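Local coordinates for protein uncharacterized conserved (Bdellovibrio bacteriovorus, PDB 7O21) that probably trims peptidoglycan as an LD-carboxypeptidase of the YkuD family and takes part in shaping the curved cells of this predatory bacterium, at residues 211-216 and 233-238; 203-208 and 265-270; 259-264 and 289-294. All coordinates share one frame; numbering follows the deposited sequence.

Contact 1 of 3, residues 211-216 and 233-238; sequences EKYQTF and SHKKNL. With EDO (1,2-ethanediol), chain M.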
loop_
_atom_site.group_PDB
_atom_site.type_symbol
_atom_site.label_atom_id
_atom_site.label_comp_id
_atom_site.label_asym_id
_atom_site.label_seq_id
_atom_site.Cartn_x
_atom_site.Cartn_y
_atom_site.Cartn_z
ATOM N N GLU A 211 -14.552 -19.900 -22.908
ATOM C CA GLU A 211 -13.421 -20.441 -23.655
ATOM C C GLU A 211 -12.525 -19.324 -24.182
ATOM O O GLU A 211 -11.300 -19.377 -24.039
ATOM C CB GLU A 211 -13.906 -21.327 -24.802
ATOM C CG GLU A 211 -12.743 -21.864 -25.632
ATOM C CD GLU A 211 -13.183 -22.753 -26.774
ATOM O OE1 GLU A 211 -13.353 -23.968 -26.550
ATOM O OE2 GLU A 211 -13.333 -22.236 -27.898
ATOM N N LYS A 212 -13.123 -18.302 -24.794
ATOM C CA LYS A 212 -12.332 -17.189 -25.306
ATOM C C LYS A 212 -11.715 -16.384 -24.167
ATOM O O LYS A 212 -10.518 -16.075 -24.187
ATOM C CB LYS A 212 -13.188 -16.302 -26.211
ATOM C CG LYS A 212 -12.411 -15.168 -26.878
ATOM C CD LYS A 212 -11.315 -15.682 -27.778
ATOM C CE LYS A 212 -10.564 -14.542 -28.467
ATOM N NZ LYS A 212 -11.430 -13.717 -29.357
ATOM N N TYR A 213 -12.518 -16.054 -23.157
ATOM C CA TYR A 213 -12.034 -15.239 -22.046
ATOM C C TYR A 213 -10.822 -15.880 -21.374
ATOM O O TYR A 213 -9.846 -15.187 -21.044
ATOM C CB TYR A 213 -13.185 -15.054 -21.062
ATOM C CG TYR A 213 -12.884 -14.339 -19.770
ATOM C CD1 TYR A 213 -12.887 -12.952 -19.703
ATOM C CD2 TYR A 213 -12.681 -15.050 -18.599
ATOM C CE1 TYR A 213 -12.665 -12.298 -18.497
ATOM C CE2 TYR A 213 -12.460 -14.414 -17.406
ATOM C CZ TYR A 213 -12.451 -13.037 -17.359
ATOM O OH TYR A 213 -12.243 -12.410 -16.161
ATOM N N GLN A 214 -10.856 -17.205 -21.177
ATOM C CA GLN A 214 -9.758 -17.893 -20.505
ATOM C C GLN A 214 -8.430 -17.710 -21.229
ATOM O O GLN A 214 -7.377 -17.704 -20.579
ATOM C CB GLN A 214 -10.050 -19.390 -20.388
ATOM C CG GLN A 214 -11.009 -19.771 -19.284
ATOM C CD GLN A 214 -11.193 -21.279 -19.191
ATOM O OE1 GLN A 214 -10.863 -22.012 -20.122
ATOM N NE2 GLN A 214 -11.715 -21.746 -18.062
ATOM N N THR A 215 -8.450 -17.571 -22.560
ATOM C CA THR A 215 -7.199 -17.481 -23.308
ATOM C C THR A 215 -6.405 -16.236 -22.944
ATOM O O THR A 215 -5.217 -16.158 -23.268
ATOM C CB THR A 215 -7.420 -17.499 -24.828
ATOM O OG1 THR A 215 -8.146 -16.342 -25.247
ATOM C CG2 THR A 215 -8.141 -18.778 -25.287
ATOM N N PHE A 216 -7.037 -15.261 -22.294
ATOM C CA PHE A 216 -6.352 -14.023 -21.941
ATOM C C PHE A 216 -5.574 -14.114 -20.634
ATOM O O PHE A 216 -4.870 -13.153 -20.297
ATOM C CB PHE A 216 -7.357 -12.874 -21.847
ATOM C CG PHE A 216 -7.919 -12.454 -23.166
ATOM C CD1 PHE A 216 -7.267 -11.521 -23.945
ATOM C CD2 PHE A 216 -9.107 -13.005 -23.640
ATOM C CE1 PHE A 216 -7.781 -11.134 -25.173
ATOM C CE2 PHE A 216 -9.628 -12.616 -24.857
ATOM C CZ PHE A 216 -8.967 -11.692 -25.630
ATOM N N SER A 233 -13.809 -20.311 -12.038
ATOM C CA SER A 233 -15.011 -20.926 -11.475
ATOM C C SER A 233 -16.032 -19.866 -11.088
ATOM O O SER A 233 -17.235 -20.029 -11.326
ATOM C CB SER A 233 -14.658 -21.783 -10.259
ATOM O OG SER A 233 -13.843 -22.880 -10.623
ATOM N N HIS A 234 -15.567 -18.765 -10.506
ATOM C CA HIS A 234 -16.473 -17.691 -10.137
ATOM C C HIS A 234 -17.122 -17.080 -11.376
ATOM O O HIS A 234 -18.338 -16.839 -11.399
ATOM C CB HIS A 234 -15.680 -16.665 -9.330
ATOM C CG HIS A 234 -16.475 -15.492 -8.876
ATOM N ND1 HIS A 234 -17.665 -15.606 -8.189
ATOM C CD2 HIS A 234 -16.218 -14.165 -8.967
ATOM C CE1 HIS A 234 -18.116 -14.399 -7.899
ATOM N NE2 HIS A 234 -17.259 -13.508 -8.357
ATOM N N LYS A 235 -16.339 -16.860 -12.431
ATOM C CA LYS A 235 -16.907 -16.320 -13.660
ATOM C C LYS A 235 -17.944 -17.260 -14.253
ATOM O O LYS A 235 -18.980 -16.812 -14.757
ATOM C CB LYS A 235 -15.801 -16.038 -14.666
ATOM C CG LYS A 235 -14.880 -14.914 -14.211
ATOM C CD LYS A 235 -15.606 -13.579 -14.241
ATOM C CE LYS A 235 -14.651 -12.414 -14.073
ATOM N NZ LYS A 235 -14.515 -12.005 -12.651
ATOM N N LYS A 236 -17.686 -18.567 -14.200
ATOM C CA LYS A 236 -18.660 -19.522 -14.717
ATOM C C LYS A 236 -19.921 -19.537 -13.858
ATOM O O LYS A 236 -21.039 -19.639 -14.384
ATOM C CB LYS A 236 -18.038 -20.917 -14.787
ATOM C CG LYS A 236 -16.946 -21.079 -15.826
ATOM C CD LYS A 236 -16.234 -22.416 -15.653
ATOM C CE LYS A 236 -15.295 -22.718 -16.813
ATOM N NZ LYS A 236 -14.408 -23.883 -16.500
ATOM N N ASN A 237 -19.768 -19.435 -12.533
ATOM C CA ASN A 237 -20.937 -19.411 -11.659
ATOM C C ASN A 237 -21.786 -18.171 -11.905
ATOM O O ASN A 237 -23.021 -18.247 -11.923
ATOM C CB ASN A 237 -20.515 -19.488 -10.191
ATOM C CG ASN A 237 -21.705 -19.596 -9.252
ATOM O OD1 ASN A 237 -22.617 -20.385 -9.489
ATOM N ND2 ASN A 237 -21.711 -18.790 -8.193
ATOM N N LEU A 238 -21.145 -17.009 -12.069
ATOM C CA LEU A 238 -21.898 -15.798 -12.372
ATOM C C LEU A 238 -22.654 -15.949 -13.682
ATOM O O LEU A 238 -23.829 -15.576 -13.784
ATOM C CB LEU A 238 -20.956 -14.595 -12.443
ATOM C CG LEU A 238 -20.321 -14.147 -11.135
ATOM C CD1 LEU A 238 -19.238 -13.110 -11.403
ATOM C CD2 LEU A 238 -21.406 -13.584 -10.245
HETATM C C1 EDO M . -17.479 -9.725 -10.691
HETATM O O1 EDO M . -16.053 -9.702 -10.583
HETATM C C2 EDO M . -17.851 -9.607 -12.160
HETATM O O2 EDO M . -17.157 -10.646 -12.863
HETATM O O HOH W 1 -11.196 -23.519 -16.420
#
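The Tyr213 ring is approached obliquely by Lys235, whose CE lies 3.2 Å from Tyr213 OH and whose CG lies 4.0 Å from Tyr213 CE2; the two side chains run at about a right angle to each other. The rings of Trp205 and Tyr217 also meet that of Tyr213. Within helix 228-241, Leu238 CD1 sits 3.6 Å above one face of the His234 ring, offset toward its rim. Tyr213 swings out from helix 210-214 with CG anti to the backbone N (chi1 175°), and its hydroxyl is hydrogen-bonded to Trp231 NE1. Lys235 suits its place because it pairs a long apolar chain with a charged end: the bend at chi2 (-69°) lays its methylenes beside the tyrosine, and the turn at chi4 carries NZ on toward an ethanediol, probably a crystallisation additive, whose O2 it meets at 3.0 Å. Lys235 also makes a cation-pi contact with Trp231. The extended chains of Gln214 and Lys236 come within 3.8 Å at NE2 and NZ. A water accepts from Lys236 NZ at 3.2 Å; its link to Gln214 NE2 is doubtful. With no direct hydrogen bond between the segments, the polar ends find separate partners: Trp231 for Tyr213, ethanediol for Lys235, water for Lys236.

Contact 2 of 3, residues 203-208 and 265-270; sequences QAWENQ and TLQRYE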
loop_
_atom_site.group_PDB
_atom_site.type_symbol
_atom_site.label_atom_id
_atom_site.label_comp_id
_atom_site.label_asym_id
_atom_site.label_seq_id
_atom_site.Cartn_x
_atom_site.Cartn_y
_atom_site.Cartn_z
ATOM N N GLN A 203 -14.823 -7.809 -24.950
ATOM C CA GLN A 203 -15.925 -8.475 -25.640
ATOM C C GLN A 203 -16.098 -9.909 -25.160
ATOM O O GLN A 203 -17.232 -10.371 -24.971
ATOM C CB GLN A 203 -15.705 -8.442 -27.156
ATOM C CG GLN A 203 -16.041 -7.115 -27.821
ATOM C CD GLN A 203 -15.736 -7.115 -29.316
ATOM O OE1 GLN A 203 -15.421 -8.154 -29.898
ATOM N NE2 GLN A 203 -15.819 -5.946 -29.938
ATOM N N ALA A 204 -14.990 -10.633 -24.948
ATOM C CA ALA A 204 -15.097 -12.019 -24.496
ATOM C C ALA A 204 -15.727 -12.091 -23.113
ATOM O O ALA A 204 -16.595 -12.937 -22.853
ATOM C CB ALA A 204 -13.726 -12.695 -24.499
ATOM N N TRP A 205 -15.315 -11.199 -22.220
ATOM C CA TRP A 205 -15.928 -11.131 -20.902
ATOM C C TRP A 205 -17.412 -10.789 -21.018
ATOM O O TRP A 205 -18.269 -11.490 -20.458
ATOM C CB TRP A 205 -15.166 -10.087 -20.078
ATOM C CG TRP A 205 -15.615 -9.960 -18.660
ATOM C CD1 TRP A 205 -16.474 -10.783 -17.986
ATOM C CD2 TRP A 205 -15.226 -8.941 -17.732
ATOM N NE1 TRP A 205 -16.650 -10.337 -16.697
ATOM C CE2 TRP A 205 -15.891 -9.208 -16.515
ATOM C CE3 TRP A 205 -14.386 -7.824 -17.813
ATOM C CZ2 TRP A 205 -15.739 -8.399 -15.389
ATOM C CZ3 TRP A 205 -14.239 -7.023 -16.689
ATOM C CH2 TRP A 205 -14.911 -7.319 -15.494
ATOM N N GLU A 206 -17.739 -9.724 -21.760
ATOM C CA GLU A 206 -19.132 -9.296 -21.880
ATOM C C GLU A 206 -20.014 -10.379 -22.495
ATOM O O GLU A 206 -21.160 -10.573 -22.063
ATOM C CB GLU A 206 -19.219 -7.997 -22.680
ATOM C CG GLU A 206 -20.637 -7.453 -22.802
ATOM C CD GLU A 206 -20.659 -6.085 -23.456
ATOM O OE1 GLU A 206 -20.588 -6.027 -24.702
ATOM O OE2 GLU A 206 -20.720 -5.071 -22.733
ATOM N N ASN A 207 -19.516 -11.066 -23.526
ATOM C CA ASN A 207 -20.244 -12.191 -24.107
ATOM C C ASN A 207 -20.282 -13.384 -23.176
ATOM O O ASN A 207 -20.987 -14.356 -23.468
ATOM C CB ASN A 207 -19.557 -12.626 -25.403
ATOM C CG ASN A 207 -19.856 -11.712 -26.561
ATOM O OD1 ASN A 207 -20.912 -11.073 -26.618
ATOM N ND2 ASN A 207 -18.927 -11.652 -27.512
ATOM N N GLN A 208 -19.537 -13.337 -22.071
ATOM C CA GLN A 208 -19.353 -14.493 -21.202
ATOM C C GLN A 208 -18.997 -15.737 -22.014
ATOM O O GLN A 208 -19.527 -16.830 -21.804
ATOM C CB GLN A 208 -20.545 -14.682 -20.267
ATOM C CG GLN A 208 -20.820 -13.409 -19.482
ATOM C CD GLN A 208 -21.818 -13.596 -18.366
ATOM O OE1 GLN A 208 -21.457 -13.859 -17.218
ATOM N NE2 GLN A 208 -23.094 -13.456 -18.700
ATOM N N THR A 265 -8.212 1.519 -16.386
ATOM C CA THR A 265 -9.439 2.085 -16.934
ATOM C C THR A 265 -10.465 2.246 -15.817
ATOM O O THR A 265 -10.350 1.634 -14.757
ATOM C CB THR A 265 -9.983 1.180 -18.052
ATOM O OG1 THR A 265 -11.198 1.720 -18.585
ATOM C CG2 THR A 265 -10.271 -0.207 -17.527
ATOM N N LEU A 266 -11.438 3.131 -16.042
ATOM C CA LEU A 266 -12.654 3.169 -15.231
ATOM C C LEU A 266 -13.673 2.216 -15.856
ATOM O O LEU A 266 -14.041 2.363 -17.028
ATOM C CB LEU A 266 -13.206 4.592 -15.154
ATOM C CG LEU A 266 -14.387 4.788 -14.192
ATOM C CD1 LEU A 266 -13.967 4.513 -12.759
ATOM C CD2 LEU A 266 -14.912 6.212 -14.291
ATOM N N GLN A 267 -14.092 1.219 -15.089
ATOM C CA GLN A 267 -14.916 0.123 -15.586
ATOM C C GLN A 267 -16.319 0.206 -15.008
ATOM O O GLN A 267 -16.486 0.351 -13.795
ATOM C CB GLN A 267 -14.282 -1.197 -15.166
ATOM C CG GLN A 267 -15.131 -2.440 -15.430
ATOM C CD GLN A 267 -14.540 -3.670 -14.758
ATOM O OE1 GLN A 267 -13.544 -4.215 -15.221
ATOM N NE2 GLN A 267 -15.115 -4.073 -13.638
ATOM N N ARG A 268 -17.315 0.102 -15.875
ATOM C CA ARG A 268 -18.705 -0.037 -15.462
ATOM C C ARG A 268 -19.127 -1.473 -15.748
ATOM O O ARG A 268 -19.021 -1.935 -16.887
ATOM C CB ARG A 268 -19.592 0.935 -16.231
ATOM C CG ARG A 268 -21.044 0.931 -15.769
ATOM C CD ARG A 268 -21.892 1.799 -16.687
ATOM N NE ARG A 268 -23.252 1.959 -16.171
ATOM C CZ ARG A 268 -24.253 1.130 -16.443
ATOM N NH1 ARG A 268 -24.046 0.079 -17.223
ATOM N NH2 ARG A 268 -25.461 1.359 -15.937
ATOM N N TYR A 269 -19.581 -2.171 -14.713
ATOM C CA TYR A 269 -20.063 -3.546 -14.812
ATOM C C TYR A 269 -21.545 -3.571 -14.468
ATOM O O TYR A 269 -21.948 -3.052 -13.422
ATOM C CB TYR A 269 -19.323 -4.438 -13.806
ATOM C CG TYR A 269 -19.709 -5.900 -13.895
ATOM C CD1 TYR A 269 -20.761 -6.409 -13.152
ATOM C CD2 TYR A 269 -19.007 -6.760 -14.722
ATOM C CE1 TYR A 269 -21.108 -7.749 -13.244
ATOM C CE2 TYR A 269 -19.332 -8.086 -14.810
ATOM C CZ TYR A 269 -20.389 -8.569 -14.084
ATOM O OH TYR A 269 -20.691 -9.902 -14.182
ATOM N N GLU A 270 -22.346 -4.197 -15.323
ATOM C CA GLU A 270 -23.786 -4.276 -15.093
ATOM C C GLU A 270 -24.301 -5.681 -15.344
ATOM O O GLU A 270 -24.059 -6.258 -16.406
ATOM C CB GLU A 270 -24.557 -3.307 -15.992
ATOM C CG GLU A 270 -26.077 -3.428 -15.815
ATOM C CD GLU A 270 -26.853 -2.260 -16.405
ATOM O OE1 GLU A 270 -26.311 -1.549 -17.272
ATOM O OE2 GLU A 270 -28.018 -2.057 -16.006
HETATM O O HOH W 2 -18.611 -11.599 -14.913
#
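Trp205 meets Gln267 and Tyr269 with the benzene end of its indole. Gln267 reaches it from the opposite direction and sets OE1 at the ring edge, in plane, 3.2 Å from Trp205 CZ3; the amide plane stands at 73° to the indole, and its oxygen faces the C-H rim, which is slightly positive. Tyr269 comes across at about a right angle as a side chain, its ring oblique to the indole with planes at 34°, and brings CE2 to 3.7 Å from Trp205 CZ2. A water joins the polar ends of this aromatic pair: it accepts from Trp205 NE1 at 2.9 Å and is hydrogen-bonded to Tyr269 OH at 2.8 Å. Tryptophan fits here because one flat group offers a broad apolar surface and a single N-H that donates to the water.

A chi1 of -176° sets Trp205 CG opposite the backbone N and sends the indole toward the strand. In the second shell, Lys280 NZ donates to Gln267 OE1 and helps to fix the amide. Arg268, between Gln267 and Tyr269, forms a salt bridge with Glu270, NH1 to OE1 2.8 Å. Three residues after Trp205, Gln208 takes positive phi and closes the helix in a Schellman motif. The last turn of helix 184-206 thus lies against strand 260-270, with Val247 of strand 246-257 and Lys280 of strand 275-287 touching the indole as well.

Contact 3 of 3, residues 259-264 and 289-294; sequences DQLLVK and DTYKII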
loop_
_atom_site.group_PDB
_atom_site.type_symbol
_atom_site.label_atom_id
_atom_site.label_comp_id
_atom_site.label_asym_id
_atom_site.label_seq_id
_atom_site.Cartn_x
_atom_site.Cartn_y
_atom_site.Cartn_z
ATOM N N ASP A 259 8.782 -6.858 -21.187
ATOM C CA ASP A 259 7.828 -7.954 -21.172
ATOM C C ASP A 259 6.451 -7.548 -20.659
ATOM O O ASP A 259 5.542 -8.381 -20.666
ATOM C CB ASP A 259 8.380 -9.081 -20.290
ATOM C CG ASP A 259 8.743 -8.606 -18.871
ATOM O OD1 ASP A 259 9.220 -7.449 -18.693
ATOM O OD2 ASP A 259 8.557 -9.398 -17.917
ATOM N N GLN A 260 6.265 -6.302 -20.242
ATOM C CA GLN A 260 5.123 -5.905 -19.417
ATOM C C GLN A 260 4.079 -5.124 -20.207
ATOM O O GLN A 260 4.405 -4.347 -21.116
ATOM C CB GLN A 260 5.610 -5.016 -18.269
ATOM C CG GLN A 260 6.455 -5.757 -17.251
ATOM C CD GLN A 260 7.078 -4.837 -16.235
ATOM O OE1 GLN A 260 6.841 -3.617 -16.241
ATOM N NE2 GLN A 260 7.905 -5.400 -15.368
ATOM N N LEU A 261 2.814 -5.342 -19.841
ATOM C CA LEU A 261 1.689 -4.555 -20.332
ATOM C C LEU A 261 0.849 -4.158 -19.132
ATOM O O LEU A 261 0.487 -5.012 -18.319
ATOM C CB LEU A 261 0.820 -5.357 -21.314
ATOM C CG LEU A 261 -0.490 -4.710 -21.787
ATOM C CD1 LEU A 261 -0.228 -3.466 -22.616
ATOM C CD2 LEU A 261 -1.336 -5.700 -22.576
ATOM N N LEU A 262 0.561 -2.856 -19.014
ATOM C CA LEU A 262 -0.289 -2.334 -17.950
ATOM C C LEU A 262 -1.415 -1.555 -18.609
ATOM O O LEU A 262 -1.163 -0.681 -19.451
ATOM C CB LEU A 262 0.520 -1.416 -17.026
ATOM C CG LEU A 262 -0.061 -0.912 -15.701
ATOM C CD1 LEU A 262 -1.094 0.186 -15.911
ATOM C CD2 LEU A 262 -0.600 -2.011 -14.835
ATOM N N VAL A 263 -2.653 -1.889 -18.247
ATOM C CA VAL A 263 -3.844 -1.195 -18.723
ATOM C C VAL A 263 -4.639 -0.767 -17.499
ATOM O O VAL A 263 -4.878 -1.578 -16.603
ATOM C CB VAL A 263 -4.695 -2.105 -19.630
ATOM C CG1 VAL A 263 -5.942 -1.395 -20.087
ATOM C CG2 VAL A 263 -3.875 -2.536 -20.848
ATOM N N LYS A 264 -5.022 0.516 -17.437
ATOM C CA LYS A 264 -5.842 1.005 -16.329
ATOM C C LYS A 264 -7.009 1.801 -16.894
ATOM O O LYS A 264 -6.824 2.639 -17.788
ATOM C CB LYS A 264 -5.003 1.871 -15.380
ATOM C CG LYS A 264 -5.767 2.410 -14.176
ATOM C CD LYS A 264 -4.838 3.270 -13.329
ATOM C CE LYS A 264 -5.529 3.848 -12.099
ATOM N NZ LYS A 264 -4.530 4.514 -11.184
ATOM N N ASP A 289 3.333 -14.097 -29.342
ATOM C CA ASP A 289 3.023 -12.861 -30.050
ATOM C C ASP A 289 1.875 -12.085 -29.417
ATOM O O ASP A 289 1.359 -11.143 -30.026
ATOM C CB ASP A 289 2.755 -13.130 -31.538
ATOM C CG ASP A 289 1.407 -13.786 -31.791
ATOM O OD1 ASP A 289 0.700 -14.136 -30.822
ATOM O OD2 ASP A 289 1.055 -13.966 -32.977
ATOM N N THR A 290 1.471 -12.447 -28.205
ATOM C CA THR A 290 0.369 -11.752 -27.552
ATOM C C THR A 290 0.703 -11.547 -26.078
ATOM O O THR A 290 1.887 -11.486 -25.725
ATOM C CB THR A 290 -0.939 -12.522 -27.780
ATOM O OG1 THR A 290 -2.040 -11.792 -27.228
ATOM C CG2 THR A 290 -0.871 -13.911 -27.166
ATOM N N TYR A 291 -0.319 -11.473 -25.215
ATOM C CA TYR A 291 -0.139 -11.174 -23.799
ATOM C C TYR A 291 -1.069 -12.047 -22.978
ATOM O O TYR A 291 -2.156 -12.407 -23.430
ATOM C CB TYR A 291 -0.447 -9.686 -23.501
ATOM C CG TYR A 291 0.613 -8.785 -24.055
ATOM C CD1 TYR A 291 0.523 -8.315 -25.358
ATOM C CD2 TYR A 291 1.730 -8.449 -23.302
ATOM C CE1 TYR A 291 1.501 -7.509 -25.887
ATOM C CE2 TYR A 291 2.718 -7.648 -23.834
ATOM C CZ TYR A 291 2.594 -7.188 -25.123
ATOM O OH TYR A 291 3.583 -6.390 -25.655
ATOM N N LYS A 292 -0.632 -12.385 -21.768
ATOM C CA LYS A 292 -1.478 -13.083 -20.807
ATOM C C LYS A 292 -1.521 -12.325 -19.490
ATOM O O LYS A 292 -0.476 -11.914 -18.961
ATOM C CB LYS A 292 -1.036 -14.534 -20.589
ATOM C CG LYS A 292 -1.152 -15.351 -21.867
ATOM C CD LYS A 292 -1.521 -16.792 -21.596
ATOM C CE LYS A 292 -1.746 -17.532 -22.902
ATOM N NZ LYS A 292 -3.133 -18.075 -22.991
ATOM N N ILE A 293 -2.737 -12.162 -18.963
ATOM C CA ILE A 293 -2.965 -11.440 -17.719
ATOM C C ILE A 293 -2.461 -12.254 -16.534
ATOM O O ILE A 293 -2.815 -13.431 -16.369
ATOM C CB ILE A 293 -4.460 -11.108 -17.583
ATOM C CG1 ILE A 293 -4.928 -10.193 -18.727
ATOM C CG2 ILE A 293 -4.749 -10.496 -16.240
ATOM C CD1 ILE A 293 -6.454 -10.050 -18.793
ATOM N N ILE A 294 -1.602 -11.642 -15.718
ATOM C CA ILE A 294 -1.065 -12.258 -14.510
ATOM C C ILE A 294 -1.725 -11.730 -13.244
ATOM O O ILE A 294 -1.704 -12.396 -12.210
ATOM C CB ILE A 294 0.467 -12.112 -14.432
ATOM C CG1 ILE A 294 0.884 -10.641 -14.477
ATOM C CG2 ILE A 294 1.107 -12.896 -15.564
ATOM C CD1 ILE A 294 2.266 -10.417 -13.885
#
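Leu261 and Tyr291 carry the contact through a CH-pi interaction. Leu261 CD2 lies over one face of the Tyr291 ring, 4.2 Å from its centroid and 22° off the ring normal, displaced toward the CG side of the ring. The leucine reaches there with CG anti to its own backbone N (chi1 173°), which turns the branched end over the aromatic face; the two side chains cross at about a right angle.

Plain packing adds to this. Leu261 CB touches the tyrosine 3.8 Å from CD2, so the leucine meets the ring with its root as well as with one methyl. Asp259 O makes a long edge contact near the ring plane, 4.3 Å from Tyr291 CE2. Leucine suits the place by offering a branched end that can cover an aromatic face, and both side chains also pack against helix 184-206, Leu261 on Leu194 and Tyr291 on Phe197. Gln256 of strand 246-257 touches both too.

The two segments belong to strands 260-270 and 290-300, which are not neighbours: strand 275-287 runs between them in the antiparallel sheet of the NTF2-like domain. Even so, the CA atoms of Leu261 and Tyr291 are only 7.7 Å apart, closer than next-but-one strands of a flat sheet would come. This suggests that the sheet is strongly curved here, consistent with the NTF2-like fold, in which a curved antiparallel sheet packs against helices on its concave side; helix 184-206 is the one touched here.

Polar interactions run through the strand between. Asp259, Leu261 and Val263 have backbone hydrogen bonds with Lys286, Ala284 and Ile282. Tyrosine brings a hydroxyl to the end of an otherwise apolar ring, and that OH is hydrogen-bonded to Lys286 NZ.

In the fold
All three contacts lie in the NTF2-like domain, away from His136 and Cys151, the predicted catalytic residues. Contacts 1 and 2 have centres 12 Å apart and touch directly: Tyr213 CD1 packs 3.7 Å from Trp205 CB, and Lys235 CE of contact 1 is 3.9 Å from Trp205 NE1. The ethanediol held by Lys235 also reaches contact 2, its C2 lying 3.4 Å from Tyr269 CE2. Contacts 2 and 3, about 17 Å apart between centres, use successive parts of strand 260-270. Contact 3 is tied back to contact 1, about 18 Å away between centres, by probable hydrogen bonds from Ile293 N to Phe216 O (2.7 Å) and from Lys292 NZ to Thr215 O (2.8 Å).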